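Local coordinates for sulfur carrier protein CysO (Mycobacterium tuberculosis, PDB 3DWG) that probably donates sulfur, in its C-terminally thiocarboxylated form, to the CysM-dependent pathway of cysteine biosynthesis, at residues F58-V63 / L87-G92. Residues are numbered along the deposited sequence; the frame is centred on the assembly and turned at random.
Sequences FVNIYV and LPAVAG
In the beta-grasp sheet of this ubiquitin-like sulfur carrier, strand 59-63 runs antiparallel to the end of strand 83-88, where the chain leaves the sheet as the C-terminal tail. N60 and L87 form a hydrogen-bonded pair with almost straight bonds: N60 N lies 2.8 Å from L87 O, nearly along the C=O axis, and L87 N returns a bond of 2.9 Å to N60 O in that carbonyl's plane. V59 and P88 follow as a non-hydrogen-bonded pair, a place that suits proline because its nitrogen has no hydrogen to give. Beyond it A89 N reaches F58 O at 2.9 Å, but bent (144° at the hydrogen) and from above the carbonyl plane, so the ladder loses its regularity as the tail departs.

The small methyl of A89 packs against F58, ahead of strand 59-63: A89 CB lies 3.7 Å from F58 O and meets F58 CD1. On the face of N60 and L87, N60 CG is anti to the backbone carbonyl carbon (chi1 -68°), and ND2 lies 2.9 Å from a water oxygen, which accepts. The same water lies 2.7 Å from P88 O, bridging the two. L87 CD1 makes an apolar contact with Y62 CE1 at 4.1 Å, aliphatic against aromatic, the side chains crossing at about a right angle. Y62 OH hydrogen-bonds an acidic side chain of another protein chain, and backbone A89 O and A91 N hydrogen-bond its polar side chains. A last strand passing straight into a C-terminal tail docked on a partner is typical of beta-grasp sulfur carriers.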
loop_
_atom_site.group_PDB
_atom_site.type_symbol
_atom_site.label_atom_id
_atom_site.label_comp_id
_atom_site.label_asym_id
_atom_site.label_seq_id
_atom_site.Cartn_x
_atom_site.Cartn_y
_atom_site.Cartn_z
ATOM N N PHE C 58 24.203 -18.578 10.522
ATOM C CA PHE C 58 22.775 -18.741 10.201
ATOM C C PHE C 58 21.901 -18.833 11.441
ATOM O O PHE C 58 20.777 -19.280 11.373
ATOM C CB PHE C 58 22.477 -19.972 9.319
ATOM C CG PHE C 58 23.040 -19.882 7.952
ATOM C CD1 PHE C 58 23.142 -18.645 7.303
ATOM C CD2 PHE C 58 23.502 -21.027 7.325
ATOM C CE1 PHE C 58 23.704 -18.565 6.004
ATOM C CE2 PHE C 58 24.051 -20.939 6.036
ATOM C CZ PHE C 58 24.145 -19.723 5.401
ATOM N N VAL C 59 22.417 -18.410 12.575
ATOM C CA VAL C 59 21.582 -18.312 13.778
ATOM C C VAL C 59 21.442 -16.856 14.127
ATOM O O VAL C 59 22.429 -16.101 14.127
ATOM C CB VAL C 59 22.205 -19.122 14.957
ATOM C CG1 VAL C 59 21.342 -19.025 16.216
ATOM C CG2 VAL C 59 22.296 -20.596 14.607
ATOM N N ASN C 60 20.217 -16.450 14.456
ATOM C CA ASN C 60 19.923 -15.116 14.958
ATOM C C ASN C 60 19.369 -15.219 16.347
ATOM O O ASN C 60 18.550 -16.095 16.644
ATOM C CB ASN C 60 18.890 -14.408 14.044
ATOM C CG ASN C 60 19.463 -14.084 12.686
ATOM O OD1 ASN C 60 20.647 -13.666 12.554
ATOM N ND2 ASN C 60 18.641 -14.289 11.627
ATOM N N ILE C 61 19.871 -14.368 17.233
ATOM C CA ILE C 61 19.343 -14.320 18.590
ATOM C C ILE C 61 18.976 -12.907 18.997
ATOM O O ILE C 61 19.696 -11.940 18.725
ATOM C CB ILE C 61 20.357 -14.934 19.616
ATOM C CG1 ILE C 61 20.756 -16.327 19.106
ATOM C CG2 ILE C 61 19.709 -14.982 21.009
ATOM C CD1 ILE C 61 21.672 -17.205 20.072
ATOM N N TYR C 62 17.822 -12.786 19.670
ATOM C CA TYR C 62 17.283 -11.506 20.084
ATOM C C TYR C 62 16.967 -11.520 21.591
ATOM O O TYR C 62 16.516 -12.519 22.106
ATOM C CB TYR C 62 15.994 -11.207 19.284
ATOM C CG TYR C 62 16.127 -11.384 17.789
ATOM C CD1 TYR C 62 15.989 -12.636 17.224
ATOM C CD2 TYR C 62 16.394 -10.302 16.956
ATOM C CE1 TYR C 62 16.149 -12.828 15.896
ATOM C CE2 TYR C 62 16.557 -10.488 15.568
ATOM C CZ TYR C 62 16.391 -11.749 15.073
ATOM O OH TYR C 62 16.521 -12.064 13.728
ATOM N N VAL C 63 17.316 -10.431 22.260
ATOM C CA VAL C 63 16.986 -10.257 23.686
ATOM C C VAL C 63 15.967 -9.128 23.678
ATOM O O VAL C 63 16.280 -8.028 23.193
ATOM C CB VAL C 63 18.261 -9.851 24.518
ATOM C CG1 VAL C 63 17.828 -9.439 25.930
ATOM C CG2 VAL C 63 19.260 -11.002 24.555
ATOM N N LEU C 87 16.375 -17.980 16.360
ATOM C CA LEU C 87 15.735 -18.322 15.048
ATOM C C LEU C 87 16.837 -18.611 14.020
ATOM O O LEU C 87 17.872 -17.919 14.014
ATOM C CB LEU C 87 14.939 -17.109 14.529
ATOM C CG LEU C 87 13.704 -16.733 15.315
ATOM C CD1 LEU C 87 13.144 -15.404 14.890
ATOM C CD2 LEU C 87 12.644 -17.871 15.150
ATOM N N PRO C 88 16.636 -19.600 13.150
ATOM C CA PRO C 88 17.544 -19.777 12.014
ATOM C C PRO C 88 17.299 -18.656 10.994
ATOM O O PRO C 88 16.226 -18.028 10.987
ATOM C CB PRO C 88 17.074 -21.105 11.345
ATOM C CG PRO C 88 15.723 -21.232 11.742
ATOM C CD PRO C 88 15.453 -20.492 13.061
ATOM N N ALA C 89 18.322 -18.412 10.198
ATOM C CA ALA C 89 18.263 -17.329 9.187
ATOM C C ALA C 89 17.354 -17.679 8.013
ATOM O O ALA C 89 17.669 -18.575 7.288
ATOM C CB ALA C 89 19.620 -17.059 8.666
ATOM N N VAL C 90 16.212 -16.983 7.958
ATOM C CA VAL C 90 15.247 -17.114 6.862
ATOM C C VAL C 90 15.023 -15.676 6.333
ATOM O O VAL C 90 14.536 -14.776 7.070
ATOM C CB VAL C 90 13.945 -17.696 7.378
ATOM C CG1 VAL C 90 12.789 -17.498 6.323
ATOM C CG2 VAL C 90 14.126 -19.186 7.756
ATOM N N ALA C 91 15.366 -15.496 5.066
ATOM C CA ALA C 91 15.164 -14.219 4.351
ATOM C C ALA C 91 13.681 -13.797 4.424
ATOM O O ALA C 91 12.774 -14.616 4.149
ATOM C CB ALA C 91 15.611 -14.364 2.913
ATOM N N GLY C 92 13.469 -12.564 4.864
ATOM C CA GLY C 92 12.123 -11.988 5.138
ATOM C C GLY C 92 11.590 -12.186 6.560
ATOM O O GLY C 92 10.653 -11.474 6.987
HETATM O O HOH W 1 15.965 -15.332 11.130
#